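Local atomic coordinates of caprin-2 (Danio rerio, PDB entry 4OUS), a protein that forms a trimeric C1q domain of the C1q/TNF type and probably acts in canonical Wnt signalling through this domain. Residues L72-E76 with E77-S81; P18-L21 with D22-I25. The protein carries 1 engineered substitution. All blocks are in the same frame, centred on the assembly; numbering follows the deposited sequence.

Contact 1. Residues L72-E76 with E77-S81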
ATOM      1  N   LEU A  72       2.569   8.032  10.805  1.00  5.51           N
ATOM      2  CA  LEU A  72       3.641   8.555   9.969  1.00  5.77           C
ATOM      3  C   LEU A  72       3.852  10.013  10.360  1.00  5.31           C
ATOM      4  O   LEU A  72       2.936  10.832  10.237  1.00  6.68           O
ATOM      5  CB  LEU A  72       3.301   8.443   8.485  1.00  6.38           C
ATOM      6  CG  LEU A  72       4.352   9.005   7.523  1.00  7.47           C
ATOM      7  CD1 LEU A  72       5.578   8.117   7.433  1.00  9.92           C
ATOM      8  CD2 LEU A  72       3.754   9.263   6.133  1.00  9.24           C
ATOM      9  N   MET A  73       5.039  10.306  10.870  1.00  5.92           N
ATOM     10  CA  MET A  73       5.403  11.613  11.394  1.00  6.17           C
ATOM     11  C   MET A  73       6.263  12.375  10.411  1.00  6.22           C
ATOM     12  O   MET A  73       7.135  11.791   9.764  1.00  6.58           O
ATOM     13  CB  MET A  73       6.184  11.462  12.700  1.00  6.77           C
ATOM     14  CG  MET A  73       5.537  10.561  13.737  1.00  7.12           C
ATOM     15  SD  MET A  73       3.990  11.224  14.405  1.00  7.56           S
ATOM     16  CE  MET A  73       4.586  12.694  15.232  1.00  9.66           C
ATOM     17  N   ARG A  74       6.042  13.681  10.321  1.00  6.57           N
ATOM     18  CA  ARG A  74       7.005  14.567   9.685  1.00  6.56           C
ATOM     19  C   ARG A  74       7.397  15.579  10.751  1.00  7.39           C
ATOM     20  O   ARG A  74       6.559  16.353  11.230  1.00  7.58           O
ATOM     21  CB  ARG A  74       6.430  15.244   8.439  1.00  7.67           C
ATOM     22  CG  ARG A  74       7.443  16.067   7.657  1.00  9.50           C
ATOM     23  CD  ARG A  74       7.505  17.519   8.117  1.00  9.97           C
ATOM     24  NE  ARG A  74       6.369  18.308   7.651  1.00 10.38           N
ATOM     25  CZ  ARG A  74       5.391  18.770   8.422  1.00  9.57           C
ATOM     26  NH1 ARG A  74       4.427  19.498   7.873  1.00 12.03           N
ATOM     27  NH2 ARG A  74       5.363  18.512   9.723  1.00 10.78           N
ATOM     28  N   ASN A  75       8.670  15.545  11.132  1.00  8.20           N
ATOM     29  CA  ASN A  75       9.162  16.257  12.310  1.00  9.23           C
ATOM     30  C   ASN A  75       8.297  15.845  13.512  1.00  9.17           C
ATOM     31  O   ASN A  75       8.317  14.668  13.872  1.00 11.84           O
ATOM     32  CB  ASN A  75       9.221  17.765  12.046  1.00  9.38           C
ATOM     33  CG  ASN A  75      10.197  18.096  10.923  1.00  9.37           C
ATOM     34  OD1 ASN A  75      11.141  17.339  10.676  1.00 11.56           O
ATOM     35  ND2 ASN A  75       9.971  19.207  10.235  1.00 13.12           N
ATOM     36  N   GLU A  76       7.534  16.749  14.117  1.00  9.32           N
ATOM     37  CA  GLU A  76       6.736  16.382  15.291  1.00  9.76           C
ATOM     38  C   GLU A  76       5.231  16.280  14.994  1.00  9.71           C
ATOM     39  O   GLU A  76       4.415  16.226  15.918  1.00 11.86           O
ATOM     40  CB  GLU A  76       6.977  17.398  16.421  1.00 34.88           C
ATOM     41  CG  GLU A  76       6.409  18.778  16.134  1.00 61.56           C
ATOM     42  CD  GLU A  76       7.218  19.914  16.737  1.00 74.67           C
ATOM     43  OE1 GLU A  76       7.982  19.669  17.692  1.00 75.12           O
ATOM     44  OE2 GLU A  76       7.096  21.055  16.238  1.00 81.70           O
ATOM     45  N   GLU A  77       4.867  16.226  13.716  1.00  8.24           N
ATOM     46  CA  GLU A  77       3.467  16.259  13.307  1.00  7.68           C
ATOM     47  C   GLU A  77       2.987  14.932  12.726  1.00  6.80           C
ATOM     48  O   GLU A  77       3.657  14.343  11.874  1.00  7.21           O
ATOM     49  CB  GLU A  77       3.266  17.367  12.272  1.00  8.95           C
ATOM     50  CG  GLU A  77       1.833  17.559  11.826  1.00 12.35           C
ATOM     51  CD  GLU A  77       1.667  18.670  10.804  1.00 14.32           C
ATOM     52  OE1 GLU A  77       2.671  19.324  10.445  1.00 15.28           O
ATOM     53  OE2 GLU A  77       0.522  18.884  10.347  1.00 19.72           O
ATOM     54  N   VAL A  78       1.811  14.485  13.158  1.00  7.33           N
ATOM     55  CA  VAL A  78       1.155  13.328  12.566  1.00  7.34           C
ATOM     56  C   VAL A  78       0.646  13.673  11.169  1.00  6.75           C
ATOM     57  O   VAL A  78      -0.149  14.602  11.002  1.00  8.80           O
ATOM     58  CB  VAL A  78      -0.023  12.843  13.442  1.00  7.85           C
ATOM     59  CG1 VAL A  78      -0.828  11.760  12.723  1.00  8.61           C
ATOM     60  CG2 VAL A  78       0.475  12.346  14.788  1.00  9.05           C
ATOM     61  N   MET A  79       1.103  12.929  10.167  1.00  6.91           N
ATOM     62  CA  MET A  79       0.681  13.171   8.791  1.00  7.06           C
ATOM     63  C   MET A  79      -0.430  12.219   8.352  1.00  6.27           C
ATOM     64  O   MET A  79      -1.456  12.670   7.837  1.00  7.78           O
ATOM     65  CB  MET A  79       1.876  13.079   7.847  1.00  7.89           C
ATOM     66  CG  MET A  79       3.031  14.009   8.247  1.00  9.39           C
ATOM     67  SD  MET A  79       2.615  15.750   8.580  1.00 11.20           S
ATOM     68  CE  MET A  79       2.306  16.330   6.914  1.00 21.58           C
ATOM     69  N   VAL A  80      -0.233  10.913   8.540  1.00  6.20           N
ATOM     70  CA  VAL A  80      -1.300   9.927   8.368  1.00  5.94           C
ATOM     71  C   VAL A  80      -1.131   8.876   9.451  1.00  5.74           C
ATOM     72  O   VAL A  80      -0.063   8.774  10.060  1.00  6.54           O
ATOM     73  CB  VAL A  80      -1.297   9.242   6.963  1.00  6.34           C
ATOM     74  CG1 VAL A  80      -1.474  10.254   5.841  1.00  7.49           C
ATOM     75  CG2 VAL A  80      -0.045   8.399   6.742  1.00  7.50           C
ATOM     76  N   SER A  81      -2.179   8.092   9.688  1.00  5.48           N
ATOM     77  CA  SER A  81      -2.138   7.071  10.723  1.00  5.86           C
ATOM     78  C   SER A  81      -2.729   5.757  10.240  1.00  5.38           C
ATOM     79  O   SER A  81      -3.413   5.699   9.215  1.00  6.00           O
ATOM     80  CB  SER A  81      -2.891   7.540  11.968  1.00  6.59           C
ATOM     81  OG  SER A  81      -2.370   8.769  12.451  1.00  6.76           O
TER

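Contact 2. Residues P18-L21 with D22-I25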
ATOM      1  N   PRO A  18       8.020  -1.876  23.371  1.00  8.90           N
ATOM      2  CA  PRO A  18       8.844  -1.082  24.288  1.00  9.34           C
ATOM      3  C   PRO A  18       8.339  -0.942  25.724  1.00 11.38           C
ATOM      4  O   PRO A  18       9.163  -0.795  26.624  1.00 12.66           O
ATOM      5  CB  PRO A  18       8.874   0.293  23.612  1.00 11.87           C
ATOM      6  CG  PRO A  18       7.653   0.331  22.750  1.00 10.71           C
ATOM      7  CD  PRO A  18       7.507  -1.070  22.249  1.00  9.73           C
ATOM      8  N   GLY A  19       7.033  -0.947  25.943  1.00 11.77           N
ATOM      9  CA  GLY A  19       6.523  -0.783  27.294  1.00 12.37           C
ATOM     10  C   GLY A  19       6.217   0.657  27.673  1.00  9.92           C
ATOM     11  O   GLY A  19       5.800   0.936  28.797  1.00 11.06           O
ATOM     12  N   THR A  20       6.426   1.559  26.717  0.62 10.41           N
ATOM     13  CA  THR A  20       6.068   2.968  26.842  0.62  8.93           C
ATOM     14  C   THR A  20       5.400   3.395  25.535  0.62  7.82           C
ATOM     15  O   THR A  20       5.870   3.027  24.457  0.62  9.53           O
ATOM     16  CB  THR A  20       7.301   3.845  27.117  0.62  9.63           C
ATOM     17  OG1 THR A  20       7.964   3.381  28.298  0.62 11.25           O
ATOM     18  CG2 THR A  20       6.902   5.298  27.298  0.62  9.35           C
ATOM     19  N   LEU A  21       4.312   4.157  25.621  1.00  7.65           N
ATOM     20  CA  LEU A  21       3.595   4.588  24.429  1.00  7.79           C
ATOM     21  C   LEU A  21       4.392   5.633  23.652  1.00  7.11           C
ATOM     22  O   LEU A  21       5.310   6.254  24.188  1.00  7.84           O
ATOM     23  CB  LEU A  21       2.223   5.146  24.806  1.00  8.90           C
ATOM     24  CG  LEU A  21       1.082   4.146  25.031  1.00 12.09           C
ATOM     25  CD1 LEU A  21       1.341   3.195  26.195  1.00 16.25           C
ATOM     26  CD2 LEU A  21      -0.226   4.888  25.236  1.00 13.02           C
ATOM     27  N   ASP A  22       4.031   5.812  22.384  1.00  7.68           N
ATOM     28  CA  ASP A  22       4.562   6.896  21.548  1.00  7.40           C
ATOM     29  C   ASP A  22       6.087   6.862  21.399  1.00  7.27           C
ATOM     30  O   ASP A  22       6.792   7.825  21.719  1.00  9.41           O
ATOM     31  CB  ASP A  22       4.112   8.261  22.076  1.00  9.05           C
ATOM     32  CG  ASP A  22       2.681   8.581  21.700  1.00  8.94           C
ATOM     33  OD1 ASP A  22       2.177   7.991  20.722  1.00 11.47           O
ATOM     34  OD2 ASP A  22       2.066   9.446  22.361  1.00 11.84           O
ATOM     35  N   GLN A  23       6.584   5.747  20.879  1.00  7.60           N
ATOM     36  CA  GLN A  23       8.010   5.569  20.636  1.00  7.38           C
ATOM     37  C   GLN A  23       8.327   5.499  19.153  1.00  6.77           C
ATOM     38  O   GLN A  23       7.577   4.903  18.384  1.00  6.89           O
ATOM     39  CB  GLN A  23       8.503   4.286  21.303  1.00  8.43           C
ATOM     40  CG  GLN A  23       8.318   4.282  22.794  1.00 10.04           C
ATOM     41  CD  GLN A  23       9.068   5.416  23.453  1.00  9.87           C
ATOM     42  OE1 GLN A  23      10.276   5.572  23.262  1.00 12.82           O
ATOM     43  NE2 GLN A  23       8.353   6.234  24.213  1.00 10.93           N
ATOM     44  N   PRO A  24       9.463   6.068  18.740  1.00  6.87           N
ATOM     45  CA  PRO A  24       9.884   5.895  17.346  0.66  6.79           C
ATOM     46  C   PRO A  24      10.226   4.432  17.051  1.00  6.37           C
ATOM     47  O   PRO A  24      10.711   3.707  17.930  1.00  8.51           O
ATOM     48  CB  PRO A  24      11.121   6.788  17.245  0.66  8.26           C
ATOM     49  CG  PRO A  24      11.678   6.786  18.628  0.66  9.55           C
ATOM     50  CD  PRO A  24      10.489   6.753  19.546  0.66  8.61           C
ATOM     51  N   ILE A  25       9.979   4.013  15.815  1.00  6.91           N
ATOM     52  CA  ILE A  25      10.229   2.637  15.416  1.00  6.79           C
ATOM     53  C   ILE A  25      11.506   2.541  14.597  1.00  6.79           C
ATOM     54  O   ILE A  25      11.582   3.052  13.482  1.00  7.26           O
ATOM     55  CB  ILE A  25       9.057   2.064  14.593  1.00  6.85           C
ATOM     56  CG1 ILE A  25       7.747   2.151  15.377  1.00  6.60           C
ATOM     57  CG2 ILE A  25       9.346   0.626  14.178  1.00  7.68           C
ATOM     58  CD1 ILE A  25       6.509   2.090  14.498  1.00  7.84           C
TER

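Contact 1. Residues L72-E76 with E77-S81
Arg74 and Glu77 face each other at the tip of a tight beta hairpin, joined by backbone and side chains alike. The turn from Arg74 to Glu77 is type II', with Asn75 and Glu76 at its corners. Arg74 N bonds Glu77 O, and Glu77 N returns a bond to Arg74 O at 3.0 Å. The Arg74 side chain starts with CB against Met79 CG (3.6 Å). Its CG stands anti to the backbone N (chi1 -174°), and bends at the next two torsions curl the chain back toward the second strand. There the guanidinium presents its NH1-NH2 end to a single oxygen: Glu77 OE1 accepts from NH2 at 2.9 Å and from NH1 at 3.1 Å. This salt bridge lies close to the guanidinium plane, but both nitrogens reach OE1 from one face of the carboxylate, whose plane is turned 54° from the guanidinium. The thioether of Met79 covers one face of the guanidinium toward its rim. Glu77 runs extended beside Arg74. Beyond the turn, Met79 and Val80 both sit opposite Leu72, a classic beta bulge: Met79 N bonds Leu72 O and Leu72 N bonds Val80 O, each at 2.8 Å. The extra residue puts Met79 on the side of the hairpin that also carries Arg74, Leu72 and Val80. Leu72 CB packs on Val80 CG2 (3.8 Å), while on the other face Met73 SD meets Val78 CG2 (3.7 Å). Strand 68-74 pairs onward with strand 107-114 through Met73 and Trp109. Leu72, Arg74 and Met79 lean on strand 93-102 of the other sheet, and Val78 packs on Trp122 of a second subunit.

Contact 2. Residues P18-L21 with D22-I25
Thr20, Leu21 and Gln23 are brought together by a kink at Asp22, whose left-handed backbone (phi 59°) folds the chain so that the Gln23 side chain comes back to Thr20 O and Leu21 O. Gln23 CG stands beside the backbone N (chi1 -61°), and a bend at chi2 folds the chain back over the loop. Its CG lies 3.2 Å from Thr20 O, and the amide beyond it turns to Leu21. Gln23 NE2 donates to Leu21 O at 3.0 Å in a fairly straight bond. The acceptor lies near the plane of the Gln23 amide, whereas the nitrogen sits well above the plane of the Leu21 carbonyl, so the two flat groups do not meet edge to edge. In the conformer of Thr20 given here, one of two, the methyl CG2 also comes to 3.5 Å from Gln23 NE2, crossing the amide end obliquely. Asp22 and Gln23 together oppose Leu112 in a G1 beta bulge, with Asp22 in the first position, where this bulge takes its positive phi. The bulge lies where the short strand 23-24 pairs with strand 107-114 of the C1q beta sandwich. On the loop side Pro18 runs past Gln23 in the opposite direction, its CG 4.0 Å from Gln23 CG, a light apolar touch. The proline ring also rests on Leu112, and Gln23 on Phe16. Between Pro18 and Thr20, Gly19 carries the chain round with a positive phi of its own. Asp22 directs its carboxylate elsewhere: OD1 is hydrogen-bonded to His113 ND1, and Arg111 is a long, weak ionic partner.

How the contacts relate
Contact 2 comes first along the chain and is complete well before contact 1 begins. Their centres are 15 Å apart and their nearest atoms about 7 Å, so they do not touch. Both belong to the same antiparallel sheet of the C1q domain and share a neighbour in strand 107-114: residues 72-76 use the backbone of Gln107 and Trp109, residues 22-25 that of Leu110, Leu112 and His113. One late strand thereby gathers an early loop-and-strand entry and a mid-chain hairpin into a single sheet. They differ in setting: contact 2 lies at the surface untouched by other subunits, whereas contact 1 also packs against a second subunit of the trimer.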